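Local coordinates for pesticidal crystal protein Cry2Aa (Bacillus thuringiensis serovar kurstaki, PDB 1I5P) that kills dipteran and lepidopteran larvae by binding to their midgut epithelial cells and promoting colloid-osmotic lysis, at residues R72-L77 with E126-V131; P372-W377 with Q399-L404; H443-R448 with N505-T510; L547-I552 with S569-T574. One frame throughout, in Å; residues are numbered along the deposited sequence.

Contact 1. Residues R72-L77 with E126-V131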
loop_
_atom_site.group_PDB
_atom_site.type_symbol
_atom_site.label_atom_id
_atom_site.label_comp_id
_atom_site.label_asym_id
_atom_site.label_seq_id
_atom_site.Cartn_x
_atom_site.Cartn_y
_atom_site.Cartn_z
ATOM N N ARG A 72 -19.610 -12.363 -8.161
ATOM C CA ARG A 72 -20.440 -11.178 -8.314
ATOM C C ARG A 72 -20.086 -10.127 -7.269
ATOM O O ARG A 72 -20.177 -10.368 -6.060
ATOM C CB ARG A 72 -21.916 -11.561 -8.204
ATOM C CG ARG A 72 -22.874 -10.479 -8.647
ATOM C CD ARG A 72 -24.320 -10.925 -8.465
ATOM N NE ARG A 72 -25.263 -9.860 -8.804
ATOM C CZ ARG A 72 -26.579 -9.943 -8.632
ATOM N NH1 ARG A 72 -27.120 -11.044 -8.124
ATOM N NH2 ARG A 72 -27.356 -8.925 -8.972
ATOM N N ILE A 73 -19.692 -8.955 -7.750
ATOM C CA ILE A 73 -19.286 -7.865 -6.876
ATOM C C ILE A 73 -20.299 -6.735 -6.716
ATOM O O ILE A 73 -20.589 -6.311 -5.600
ATOM C CB ILE A 73 -17.968 -7.221 -7.387
ATOM C CG1 ILE A 73 -16.828 -8.238 -7.365
ATOM C CG2 ILE A 73 -17.610 -6.014 -6.528
ATOM C CD1 ILE A 73 -15.549 -7.737 -8.045
ATOM N N LEU A 74 -20.827 -6.253 -7.837
ATOM C CA LEU A 74 -21.739 -5.110 -7.837
ATOM C C LEU A 74 -22.863 -5.049 -6.808
ATOM O O LEU A 74 -23.086 -4.000 -6.207
ATOM C CB LEU A 74 -22.328 -4.899 -9.235
ATOM C CG LEU A 74 -22.856 -3.471 -9.453
ATOM C CD1 LEU A 74 -21.681 -2.491 -9.390
ATOM C CD2 LEU A 74 -23.577 -3.358 -10.788
ATOM N N SER A 75 -23.573 -6.150 -6.592
ATOM C CA SER A 75 -24.672 -6.125 -5.630
ATOM C C SER A 75 -24.221 -5.829 -4.201
ATOM O O SER A 75 -24.797 -4.974 -3.532
ATOM C CB SER A 75 -25.447 -7.440 -5.657
ATOM O OG SER A 75 -26.562 -7.352 -4.793
ATOM N N GLU A 76 -23.198 -6.531 -3.728
ATOM C CA GLU A 76 -22.716 -6.297 -2.376
ATOM C C GLU A 76 -21.975 -4.969 -2.292
ATOM O O GLU A 76 -22.062 -4.271 -1.287
ATOM C CB GLU A 76 -21.825 -7.458 -1.925
ATOM C CG GLU A 76 -22.615 -8.737 -1.666
ATOM C CD GLU A 76 -21.741 -9.961 -1.462
ATOM O OE1 GLU A 76 -22.295 -11.076 -1.359
ATOM O OE2 GLU A 76 -20.505 -9.814 -1.407
ATOM N N LEU A 77 -21.260 -4.610 -3.352
ATOM C CA LEU A 77 -20.539 -3.345 -3.355
ATOM C C LEU A 77 -21.517 -2.199 -3.123
ATOM O O LEU A 77 -21.276 -1.318 -2.296
ATOM C CB LEU A 77 -19.822 -3.132 -4.685
ATOM C CG LEU A 77 -19.223 -1.733 -4.860
ATOM C CD1 LEU A 77 -18.223 -1.442 -3.744
ATOM C CD2 LEU A 77 -18.557 -1.641 -6.222
ATOM N N GLU A 126 -31.308 -0.718 -9.684
ATOM C CA GLU A 126 -32.246 -1.183 -10.701
ATOM C C GLU A 126 -31.666 -2.359 -11.479
ATOM O O GLU A 126 -32.359 -3.349 -11.726
ATOM C CB GLU A 126 -32.592 -0.036 -11.660
ATOM C CG GLU A 126 -33.507 1.016 -11.043
ATOM C CD GLU A 126 -33.497 2.343 -11.795
ATOM O OE1 GLU A 126 -32.680 2.502 -12.729
ATOM O OE2 GLU A 126 -34.299 3.233 -11.440
ATOM N N PHE A 127 -30.395 -2.250 -11.859
ATOM C CA PHE A 127 -29.733 -3.315 -12.600
ATOM C C PHE A 127 -29.679 -4.607 -11.795
ATOM O O PHE A 127 -30.095 -5.661 -12.277
ATOM C CB PHE A 127 -28.304 -2.925 -12.981
ATOM C CG PHE A 127 -27.508 -4.070 -13.551
ATOM C CD1 PHE A 127 -27.747 -4.523 -14.844
ATOM C CD2 PHE A 127 -26.572 -4.744 -12.766
ATOM C CE1 PHE A 127 -27.072 -5.634 -15.353
ATOM C CE2 PHE A 127 -25.892 -5.858 -13.266
ATOM C CZ PHE A 127 -26.145 -6.302 -14.563
ATOM N N ASN A 128 -29.162 -4.529 -10.573
ATOM C CA ASN A 128 -29.057 -5.715 -9.732
ATOM C C ASN A 128 -30.412 -6.349 -9.421
ATOM O O ASN A 128 -30.520 -7.571 -9.368
ATOM C CB ASN A 128 -28.307 -5.382 -8.440
ATOM C CG ASN A 128 -26.829 -5.116 -8.677
ATOM O OD1 ASN A 128 -26.179 -5.819 -9.449
ATOM N ND2 ASN A 128 -26.290 -4.104 -8.003
ATOM N N GLN A 129 -31.441 -5.525 -9.233
ATOM C CA GLN A 129 -32.777 -6.040 -8.957
ATOM C C GLN A 129 -33.322 -6.757 -10.189
ATOM O O GLN A 129 -33.976 -7.793 -10.080
ATOM C CB GLN A 129 -33.722 -4.905 -8.541
ATOM C CG GLN A 129 -33.633 -4.564 -7.059
ATOM C CD GLN A 129 -34.372 -3.291 -6.682
ATOM O OE1 GLN A 129 -34.797 -2.520 -7.546
ATOM N NE2 GLN A 129 -34.509 -3.054 -5.381
ATOM N N GLN A 130 -33.044 -6.198 -11.361
ATOM C CA GLN A 130 -33.490 -6.786 -12.614
ATOM C C GLN A 130 -32.833 -8.148 -12.811
ATOM O O GLN A 130 -33.471 -9.101 -13.260
ATOM C CB GLN A 130 -33.151 -5.855 -13.781
ATOM C CG GLN A 130 -34.210 -4.796 -14.040
ATOM C CD GLN A 130 -33.685 -3.607 -14.825
ATOM O OE1 GLN A 130 -32.698 -3.711 -15.549
ATOM N NE2 GLN A 130 -34.357 -2.471 -14.694
ATOM N N VAL A 131 -31.551 -8.234 -12.471
ATOM C CA VAL A 131 -30.827 -9.485 -12.590
ATOM C C VAL A 131 -31.472 -10.517 -11.673
ATOM O O VAL A 131 -31.824 -11.614 -12.109
ATOM C CB VAL A 131 -29.338 -9.322 -12.186
ATOM C CG1 VAL A 131 -28.700 -10.689 -11.960
ATOM C CG2 VAL A 131 -28.588 -8.574 -13.269
HETATM O O HOH W 1 -23.926 -7.628 -10.376
#
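Asn128 and Arg72 carry this contact, with Leu74 beside them, where the start of helix 74-81 meets the long helix 107-135. The Arg72 chain is anti to the backbone N at CG (chi1 -167°) and extended from there to NE, reaching toward the other helix. Its NH2 makes two weak hydrogen bonds there, one to Asn128 OD1 at 3.4 Å and one to the backbone Asn128 O at 3.5 Å. The guanidinium and amide planes stand 61° apart, with OD1 near the guanidinium plane at its edge. Water 1 gives the side-chain carbonyl a firmer link: it accepts from Arg72 NE and donates to Asn128 OD1, each at 3.0 Å. Over one face of the guanidinium lies Val131 CG1, 3.7 Å from Arg72 NH2. The other end of the amide turns to helix 74-81, where Asn128 ND2 sits 3.5 Å from Ser75 CA. Leu74 supplies the apolar side: its CD2 meets Phe127 CD2 at 3.8 Å, the two side chains crossing at about a right angle. Phe127 in turn packs edge-to-face with Phe187 of helix 170-193. The stronger polar partner of Arg72 is Asp132, a salt bridge through NH1. The arginine charge is therefore probably balanced mainly by Asp132, while the buried Asn128 OD1 is held by the water and one weak bond from Arg72 NH2 inside the helical bundle of the N-terminal domain.

Contact 2. Residues P372-W377 with Q399-L404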
loop_
_atom_site.group_PDB
_atom_site.type_symbol
_atom_site.label_atom_id
_atom_site.label_comp_id
_atom_site.label_asym_id
_atom_site.label_seq_id
_atom_site.Cartn_x
_atom_site.Cartn_y
_atom_site.Cartn_z
ATOM N N PRO A 372 4.367 -7.871 16.070
ATOM C CA PRO A 372 4.917 -6.761 15.294
ATOM C C PRO A 372 4.403 -5.404 15.761
ATOM O O PRO A 372 3.400 -5.313 16.474
ATOM C CB PRO A 372 4.443 -7.069 13.881
ATOM C CG PRO A 372 3.090 -7.678 14.140
ATOM C CD PRO A 372 3.415 -8.649 15.260
ATOM N N PHE A 373 5.100 -4.353 15.350
ATOM C CA PHE A 373 4.702 -2.993 15.683
ATOM C C PHE A 373 3.508 -2.667 14.790
ATOM O O PHE A 373 3.457 -3.118 13.642
ATOM C CB PHE A 373 5.842 -2.018 15.378
ATOM C CG PHE A 373 6.984 -2.088 16.350
ATOM C CD1 PHE A 373 8.242 -2.501 15.933
ATOM C CD2 PHE A 373 6.808 -1.712 17.681
ATOM C CE1 PHE A 373 9.311 -2.536 16.824
ATOM C CE2 PHE A 373 7.867 -1.743 18.580
ATOM C CZ PHE A 373 9.122 -2.155 18.153
ATOM N N VAL A 374 2.546 -1.903 15.306
ATOM C CA VAL A 374 1.379 -1.518 14.513
ATOM C C VAL A 374 1.019 -0.041 14.677
ATOM O O VAL A 374 0.372 0.550 13.804
ATOM C CB VAL A 374 0.129 -2.387 14.866
ATOM C CG1 VAL A 374 0.345 -3.818 14.397
ATOM C CG2 VAL A 374 -0.143 -2.363 16.370
ATOM N N ARG A 375 1.462 0.562 15.774
ATOM C CA ARG A 375 1.135 1.956 16.040
ATOM C C ARG A 375 2.362 2.770 16.446
ATOM O O ARG A 375 3.219 2.283 17.189
ATOM C CB ARG A 375 0.072 2.004 17.144
ATOM C CG ARG A 375 -0.543 3.363 17.411
ATOM C CD ARG A 375 -1.573 3.258 18.531
ATOM N NE ARG A 375 -2.760 2.476 18.168
ATOM C CZ ARG A 375 -3.870 2.993 17.649
ATOM N NH1 ARG A 375 -3.948 4.299 17.421
ATOM N NH2 ARG A 375 -4.918 2.215 17.388
ATOM N N SER A 376 2.448 4.007 15.957
ATOM C CA SER A 376 3.576 4.881 16.289
ATOM C C SER A 376 3.140 6.300 16.667
ATOM O O SER A 376 2.068 6.755 16.272
ATOM C CB SER A 376 4.538 4.966 15.107
ATOM O OG SER A 376 3.920 5.614 14.004
ATOM N N TRP A 377 3.981 6.976 17.446
ATOM C CA TRP A 377 3.773 8.364 17.869
ATOM C C TRP A 377 5.047 9.072 17.413
ATOM O O TRP A 377 6.138 8.756 17.883
ATOM C CB TRP A 377 3.639 8.465 19.390
ATOM C CG TRP A 377 2.360 7.892 19.918
ATOM C CD1 TRP A 377 1.215 8.573 20.210
ATOM C CD2 TRP A 377 2.095 6.516 20.206
ATOM N NE1 TRP A 377 0.252 7.707 20.664
ATOM C CE2 TRP A 377 0.763 6.438 20.670
ATOM C CE3 TRP A 377 2.852 5.340 20.112
ATOM C CZ2 TRP A 377 0.172 5.226 21.044
ATOM C CZ3 TRP A 377 2.265 4.135 20.484
ATOM C CH2 TRP A 377 0.936 4.089 20.943
ATOM N N GLN A 399 4.317 0.839 19.397
ATOM C CA GLN A 399 3.584 -0.144 20.174
ATOM C C GLN A 399 3.270 -1.351 19.296
ATOM O O GLN A 399 2.964 -1.211 18.111
ATOM C CB GLN A 399 2.303 0.496 20.708
ATOM C CG GLN A 399 1.443 -0.381 21.582
ATOM C CD GLN A 399 0.340 0.420 22.242
ATOM O OE1 GLN A 399 0.606 1.289 23.074
ATOM N NE2 GLN A 399 -0.901 0.145 21.865
ATOM N N THR A 400 3.348 -2.535 19.897
ATOM C CA THR A 400 3.112 -3.795 19.199
ATOM C C THR A 400 1.675 -4.287 19.319
ATOM O O THR A 400 0.876 -3.713 20.053
ATOM C CB THR A 400 4.032 -4.890 19.759
ATOM O OG1 THR A 400 3.619 -5.226 21.090
ATOM C CG2 THR A 400 5.477 -4.401 19.797
ATOM N N THR A 401 1.358 -5.352 18.585
ATOM C CA THR A 401 0.026 -5.953 18.618
ATOM C C THR A 401 -0.297 -6.206 20.080
ATOM O O THR A 401 -1.456 -6.254 20.485
ATOM C CB THR A 401 0.001 -7.292 17.866
ATOM O OG1 THR A 401 1.086 -8.115 18.317
ATOM C CG2 THR A 401 0.131 -7.061 16.369
ATOM N N LEU A 402 0.758 -6.389 20.861
ATOM C CA LEU A 402 0.621 -6.570 22.287
ATOM C C LEU A 402 0.808 -5.123 22.728
ATOM O O LEU A 402 1.647 -4.415 22.176
ATOM C CB LEU A 402 1.752 -7.446 22.818
ATOM C CG LEU A 402 1.534 -8.113 24.175
ATOM C CD1 LEU A 402 2.846 -8.729 24.634
ATOM C CD2 LEU A 402 1.036 -7.092 25.191
ATOM N N SER A 403 0.042 -4.667 23.705
ATOM C CA SER A 403 0.166 -3.281 24.137
ATOM C C SER A 403 1.566 -2.857 24.587
ATOM O O SER A 403 1.720 -1.852 25.275
ATOM C CB SER A 403 -0.850 -3.005 25.239
ATOM O OG SER A 403 -2.160 -3.225 24.744
ATOM N N LEU A 404 2.581 -3.620 24.194
ATOM C CA LEU A 404 3.959 -3.301 24.549
ATOM C C LEU A 404 4.408 -2.063 23.799
ATOM O O LEU A 404 4.371 -2.020 22.571
ATOM C CB LEU A 404 4.886 -4.469 24.211
ATOM C CG LEU A 404 4.984 -5.644 25.189
ATOM C CD1 LEU A 404 6.348 -5.609 25.852
ATOM C CD2 LEU A 404 3.868 -5.589 26.228
#
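Gln399 lies against Trp377, and its side chain can be followed outward from the strand. CB sits at the edge of the indole, in the ring plane, 3.6 Å from Trp377 CZ3. CG is anti to the backbone N (chi1 -178°) and the chain stays extended beyond it, with CD 3.9 Å from Trp377 CH2. At the tip, OE1 is 3.5 Å from the same CH2, with ring and amide planes 55° apart; this oxygen takes a hydrogen bond from Arg405, whose side chain also makes a cation-pi contact with Trp377. The backbone of Gln399 does the pairing. Its O accepts two nearly straight bonds, from Val374 N at 2.9 Å (171° at the hydrogen) and from Arg375 N at 3.3 Å, while its N donates to Arg375 O. Farther along, Thr401 N bonds to Pro372 O at 2.9 Å. Thr400 CG2 touches Phe373 CD2 at 3.7 Å, and in the loop that follows Thr401 CG2 rests against Pro372 CG and Val374 CG1. Two residues facing one, Val374 and Arg375 opposite Gln399, make a classic beta bulge between antiparallel strands 373-377 and 397-400, within a four-stranded sheet of the middle domain, the beta prism of this toxin.

Contact 3. Residues H443-R448 with N505-T510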
loop_
_atom_site.group_PDB
_atom_site.type_symbol
_atom_site.label_atom_id
_atom_site.label_comp_id
_atom_site.label_asym_id
_atom_site.label_seq_id
_atom_site.Cartn_x
_atom_site.Cartn_y
_atom_site.Cartn_z
ATOM N N HIS A 443 19.856 3.170 -3.588
ATOM C CA HIS A 443 19.569 1.976 -4.369
ATOM C C HIS A 443 18.999 0.947 -3.406
ATOM O O HIS A 443 18.869 1.223 -2.208
ATOM C CB HIS A 443 20.834 1.446 -5.067
ATOM C CG HIS A 443 21.926 1.019 -4.135
ATOM N ND1 HIS A 443 21.856 -0.133 -3.381
ATOM C CD2 HIS A 443 23.130 1.575 -3.861
ATOM C CE1 HIS A 443 22.971 -0.269 -2.684
ATOM N NE2 HIS A 443 23.760 0.755 -2.957
ATOM N N TYR A 444 18.648 -0.230 -3.920
ATOM C CA TYR A 444 18.073 -1.288 -3.098
ATOM C C TYR A 444 18.928 -1.576 -1.860
ATOM O O TYR A 444 20.115 -1.888 -1.968
ATOM C CB TYR A 444 17.915 -2.563 -3.928
ATOM C CG TYR A 444 17.088 -3.636 -3.256
ATOM C CD1 TYR A 444 15.692 -3.547 -3.214
ATOM C CD2 TYR A 444 17.698 -4.741 -2.660
ATOM C CE1 TYR A 444 14.923 -4.540 -2.596
ATOM C CE2 TYR A 444 16.943 -5.737 -2.038
ATOM C CZ TYR A 444 15.554 -5.630 -2.014
ATOM O OH TYR A 444 14.808 -6.615 -1.416
ATOM N N ASN A 445 18.309 -1.463 -0.686
ATOM C CA ASN A 445 18.980 -1.708 0.585
ATOM C C ASN A 445 20.315 -0.998 0.750
ATOM O O ASN A 445 21.214 -1.508 1.414
ATOM C CB ASN A 445 19.181 -3.214 0.802
ATOM C CG ASN A 445 17.889 -3.931 1.128
ATOM O OD1 ASN A 445 17.867 -5.152 1.305
ATOM N ND2 ASN A 445 16.801 -3.175 1.213
ATOM N N GLN A 446 20.453 0.174 0.149
ATOM C CA GLN A 446 21.694 0.908 0.300
ATOM C C GLN A 446 21.796 1.421 1.720
ATOM O O GLN A 446 20.837 1.971 2.260
ATOM C CB GLN A 446 21.762 2.091 -0.663
ATOM C CG GLN A 446 22.865 3.088 -0.316
ATOM C CD GLN A 446 23.209 4.007 -1.466
ATOM O OE1 GLN A 446 22.344 4.384 -2.258
ATOM N NE2 GLN A 446 24.477 4.389 -1.554
ATOM N N ILE A 447 22.960 1.229 2.326
ATOM C CA ILE A 447 23.182 1.700 3.678
ATOM C C ILE A 447 23.990 2.987 3.593
ATOM O O ILE A 447 25.192 2.964 3.341
ATOM C CB ILE A 447 23.950 0.662 4.518
ATOM C CG1 ILE A 447 23.154 -0.646 4.580
ATOM C CG2 ILE A 447 24.199 1.208 5.915
ATOM C CD1 ILE A 447 21.769 -0.511 5.208
ATOM N N ARG A 448 23.312 4.114 3.781
ATOM C CA ARG A 448 23.971 5.414 3.729
ATOM C C ARG A 448 23.530 6.223 4.943
ATOM O O ARG A 448 22.356 6.192 5.322
ATOM C CB ARG A 448 23.583 6.162 2.446
ATOM C CG ARG A 448 24.552 7.272 2.057
ATOM C CD ARG A 448 23.874 8.372 1.231
ATOM N NE ARG A 448 23.395 7.926 -0.079
ATOM C CZ ARG A 448 22.600 8.651 -0.866
ATOM N NH1 ARG A 448 22.196 9.852 -0.471
ATOM N NH2 ARG A 448 22.208 8.184 -2.042
ATOM N N ASN A 505 21.363 -9.372 -6.407
ATOM C CA ASN A 505 22.737 -8.974 -6.697
ATOM C C ASN A 505 22.695 -7.667 -7.485
ATOM O O ASN A 505 21.611 -7.179 -7.814
ATOM C CB ASN A 505 23.474 -10.068 -7.485
ATOM C CG ASN A 505 22.810 -10.403 -8.804
ATOM O OD1 ASN A 505 23.247 -11.315 -9.505
ATOM N ND2 ASN A 505 21.763 -9.674 -9.153
ATOM N N ASN A 506 23.858 -7.095 -7.786
ATOM C CA ASN A 506 23.902 -5.835 -8.517
ATOM C C ASN A 506 23.020 -4.824 -7.779
ATOM O O ASN A 506 22.291 -4.052 -8.397
ATOM C CB ASN A 506 23.368 -6.027 -9.945
ATOM C CG ASN A 506 24.252 -6.935 -10.793
ATOM O OD1 ASN A 506 23.826 -7.431 -11.840
ATOM N ND2 ASN A 506 25.485 -7.141 -10.355
ATOM N N GLN A 507 23.085 -4.831 -6.452
ATOM C CA GLN A 507 22.259 -3.926 -5.654
ATOM C C GLN A 507 22.506 -2.442 -5.903
ATOM O O GLN A 507 21.585 -1.636 -5.768
ATOM C CB GLN A 507 22.419 -4.233 -4.163
ATOM C CG GLN A 507 21.837 -5.582 -3.765
ATOM C CD GLN A 507 22.067 -5.914 -2.305
ATOM O OE1 GLN A 507 21.178 -5.745 -1.462
ATOM N NE2 GLN A 507 23.266 -6.391 -1.995
ATOM N N THR A 508 23.729 -2.075 -6.276
ATOM C CA THR A 508 24.026 -0.667 -6.519
ATOM C C THR A 508 23.375 -0.167 -7.798
ATOM O O THR A 508 23.273 1.042 -8.014
ATOM C CB THR A 508 25.537 -0.411 -6.633
ATOM O OG1 THR A 508 26.053 -1.114 -7.769
ATOM C CG2 THR A 508 26.251 -0.868 -5.371
ATOM N N ARG A 509 22.942 -1.100 -8.642
ATOM C CA ARG A 509 22.301 -0.754 -9.902
ATOM C C ARG A 509 20.828 -1.159 -9.897
ATOM O O ARG A 509 20.188 -1.199 -10.943
ATOM C CB ARG A 509 23.019 -1.444 -11.068
ATOM C CG ARG A 509 24.528 -1.178 -11.150
ATOM C CD ARG A 509 24.849 0.143 -11.828
ATOM N NE ARG A 509 24.288 0.207 -13.175
ATOM C CZ ARG A 509 24.698 -0.533 -14.200
ATOM N NH1 ARG A 509 25.689 -1.403 -14.047
ATOM N NH2 ARG A 509 24.099 -0.413 -15.377
ATOM N N THR A 510 20.289 -1.453 -8.718
ATOM C CA THR A 510 18.888 -1.854 -8.591
ATOM C C THR A 510 18.156 -0.866 -7.693
ATOM O O THR A 510 18.591 -0.596 -6.575
ATOM C CB THR A 510 18.765 -3.275 -7.989
ATOM O OG1 THR A 510 19.384 -4.219 -8.872
ATOM C CG2 THR A 510 17.298 -3.654 -7.793
#
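The imidazole of His443 lies flat against the backbone of Thr508, whose CA sits 3.6 Å from the ring centroid and only 12° off the ring normal, a CH-pi contact. Gln446 CB covers the opposite face, so the ring is sandwiched. Thr508 runs alongside it, pointing the same way, with CG2 3.8 Å from His443 NE2. The first torsion of His443 puts CG between the backbone N and the carbonyl carbon (chi1 62°). Its ND1 donates to Tyr444 O at 2.8 Å. Tyr444 is set differently: Gln507 OE1 meets its ring at the edge, 3.8 Å from Tyr444 CD2, with ring and amide planes 52° apart. Its hydroxyl bonds to Ile499 O. The backbone link is Tyr444 N to Thr510 O, 2.7 Å and nearly straight. Thr510 CG2 also approaches Tyr444 CB. The arrangement is a loop-to-loop contact joining the middle domain's 443-448 loop to the short 3-10 turn that leads into strand 510-513 of the C-terminal beta sandwich.

Contact 4. Residues L547-I552 with S569-T574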
loop_
_atom_site.group_PDB
_atom_site.type_symbol
_atom_site.label_atom_id
_atom_site.label_comp_id
_atom_site.label_asym_id
_atom_site.label_seq_id
_atom_site.Cartn_x
_atom_site.Cartn_y
_atom_site.Cartn_z
ATOM N N LEU A 547 4.493 -13.153 -14.191
ATOM C CA LEU A 547 5.341 -12.067 -13.734
ATOM C C LEU A 547 4.828 -10.797 -14.374
ATOM O O LEU A 547 4.751 -10.700 -15.600
ATOM C CB LEU A 547 6.807 -12.291 -14.125
ATOM C CG LEU A 547 7.525 -13.478 -13.466
ATOM C CD1 LEU A 547 9.001 -13.431 -13.815
ATOM C CD2 LEU A 547 7.347 -13.432 -11.955
ATOM N N ARG A 548 4.428 -9.844 -13.537
ATOM C CA ARG A 548 3.960 -8.562 -14.033
ATOM C C ARG A 548 5.227 -7.736 -14.176
ATOM O O ARG A 548 5.932 -7.487 -13.198
ATOM C CB ARG A 548 2.991 -7.897 -13.046
ATOM C CG ARG A 548 2.590 -6.482 -13.454
ATOM C CD ARG A 548 1.299 -6.019 -12.786
ATOM N NE ARG A 548 0.129 -6.736 -13.289
ATOM C CZ ARG A 548 -1.130 -6.435 -12.981
ATOM N NH1 ARG A 548 -1.395 -5.423 -12.166
ATOM N NH2 ARG A 548 -2.129 -7.146 -13.491
ATOM N N VAL A 549 5.527 -7.330 -15.403
ATOM C CA VAL A 549 6.739 -6.569 -15.651
ATOM C C VAL A 549 6.545 -5.479 -16.684
ATOM O O VAL A 549 5.561 -5.464 -17.428
ATOM C CB VAL A 549 7.879 -7.487 -16.163
ATOM C CG1 VAL A 549 7.918 -8.780 -15.359
ATOM C CG2 VAL A 549 7.676 -7.788 -17.650
ATOM N N SER A 550 7.514 -4.572 -16.726
ATOM C CA SER A 550 7.510 -3.487 -17.693
ATOM C C SER A 550 8.900 -3.475 -18.314
ATOM O O SER A 550 9.902 -3.514 -17.602
ATOM C CB SER A 550 7.232 -2.144 -17.017
ATOM O OG SER A 550 7.265 -1.095 -17.972
ATOM N N SER A 551 8.956 -3.430 -19.638
ATOM C CA SER A 551 10.234 -3.425 -20.330
ATOM C C SER A 551 10.139 -2.566 -21.586
ATOM O O SER A 551 9.690 -3.030 -22.634
ATOM C CB SER A 551 10.629 -4.861 -20.699
ATOM O OG SER A 551 11.909 -4.907 -21.306
ATOM N N ILE A 552 10.543 -1.306 -21.468
ATOM C CA ILE A 552 10.509 -0.406 -22.611
ATOM C C ILE A 552 11.784 -0.675 -23.393
ATOM O O ILE A 552 12.707 0.135 -23.427
ATOM C CB ILE A 552 10.461 1.063 -22.172
ATOM C CG1 ILE A 552 9.464 1.229 -21.022
ATOM C CG2 ILE A 552 10.063 1.938 -23.353
ATOM C CD1 ILE A 552 8.064 0.729 -21.341
ATOM N N SER A 569 12.020 -14.964 -23.870
ATOM C CA SER A 569 12.799 -14.005 -24.644
ATOM C C SER A 569 11.954 -12.936 -25.310
ATOM O O SER A 569 10.745 -13.080 -25.466
ATOM C CB SER A 569 13.605 -14.738 -25.718
ATOM O OG SER A 569 14.412 -15.748 -25.145
ATOM N N ASN A 570 12.615 -11.858 -25.709
ATOM C CA ASN A 570 11.956 -10.754 -26.383
ATOM C C ASN A 570 10.829 -10.160 -25.552
ATOM O O ASN A 570 9.766 -9.828 -26.074
ATOM C CB ASN A 570 11.420 -11.221 -27.737
ATOM C CG ASN A 570 12.507 -11.803 -28.619
ATOM O OD1 ASN A 570 13.555 -11.187 -28.818
ATOM N ND2 ASN A 570 12.262 -12.995 -29.154
ATOM N N VAL A 571 11.060 -10.041 -24.252
ATOM C CA VAL A 571 10.057 -9.455 -23.381
ATOM C C VAL A 571 10.127 -7.957 -23.635
ATOM O O VAL A 571 11.150 -7.326 -23.391
ATOM C CB VAL A 571 10.356 -9.744 -21.896
ATOM C CG1 VAL A 571 9.370 -8.996 -21.007
ATOM C CG2 VAL A 571 10.265 -11.242 -21.638
ATOM N N ASN A 572 9.041 -7.395 -24.150
ATOM C CA ASN A 572 9.004 -5.971 -24.447
ATOM C C ASN A 572 7.582 -5.479 -24.280
ATOM O O ASN A 572 6.677 -5.945 -24.972
ATOM C CB ASN A 572 9.458 -5.719 -25.884
ATOM C CG ASN A 572 9.841 -4.280 -26.125
ATOM O OD1 ASN A 572 9.150 -3.358 -25.688
ATOM N ND2 ASN A 572 10.948 -4.075 -26.833
ATOM N N THR A 573 7.384 -4.533 -23.371
ATOM C CA THR A 573 6.047 -4.006 -23.113
ATOM C C THR A 573 5.868 -2.593 -23.647
ATOM O O THR A 573 4.990 -1.858 -23.197
ATOM C CB THR A 573 5.749 -3.996 -21.605
ATOM O OG1 THR A 573 6.621 -3.062 -20.957
ATOM C CG2 THR A 573 5.971 -5.386 -21.009
ATOM N N THR A 574 6.707 -2.214 -24.607
ATOM C CA THR A 574 6.633 -0.885 -25.207
ATOM C C THR A 574 5.232 -0.623 -25.748
ATOM O O THR A 574 4.609 0.386 -25.413
ATOM C CB THR A 574 7.636 -0.731 -26.365
ATOM O OG1 THR A 574 8.971 -0.896 -25.869
ATOM C CG2 THR A 574 7.504 0.641 -26.995
#
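An Asx turn at Asn572 shapes the chain just past strand 564-571 where it meets the end of strand 541-550, in the jelly-roll beta sandwich of the C-terminal domain. Asn572 OD1 accepts from Thr574 N at 2.9 Å, in the plane of the side-chain carbonyl. Within this turn Thr573 lies against Ser551, and two bonds tie them. Thr573 N donates to Ser551 O at 2.8 Å, reaching it 32° out of the carbonyl plane; in return Ser551 N donates to Thr573 OG1 at 2.7 Å, almost straight at 170°. Thr573 OG1 sits between its own backbone N and carbonyl carbon (chi1 66°), which brings it to the serine N-H, and it also bonds to Arg586 O of strand 585-597. The hydroxyl therefore links Ser551, at the end of strand 541-550, to strand 585-597. Ser551 OG is 3.3 Å from Val571 O but has its hydrogen-bond partners in Gly553 and Ser555. Between Val549 and Val571 the contact turns apolar, their side chains crossing at about a right angle. Thr573 CG2 lies 3.6 Å from Val549 O. Toward the partly exposed end, Ile552 crosses Thr573 at about a right angle, its CD1 4.1 Å from Thr573 OG1, while Thr574 OG1 comes to 3.6 Å from Ile552 CA.

How the contacts relate
Contacts 1 and 4 are buried; contacts 2 and 3 are partly buried and reach the surface. Contact 1 joins two helices of the N-terminal bundle, contact 2 two strands of the middle domain, and contact 4 a strand end and a turn in the C-terminal sandwich, whereas contact 3 bridges the middle and C-terminal domains. None shares an element with another. Chemistry follows place: the helices meet mostly through side chains and a water, contact 2 mainly through backbone ladder bonds, contact 3 by a ring laid on a loop with one backbone bond, contact 4 by hydroxyl and backbone together. Contacts 3 and 4 are the closest pair, nearest atoms about 12 Å apart, though they do not touch; contacts 1 and 3 have centres 49 Å apart.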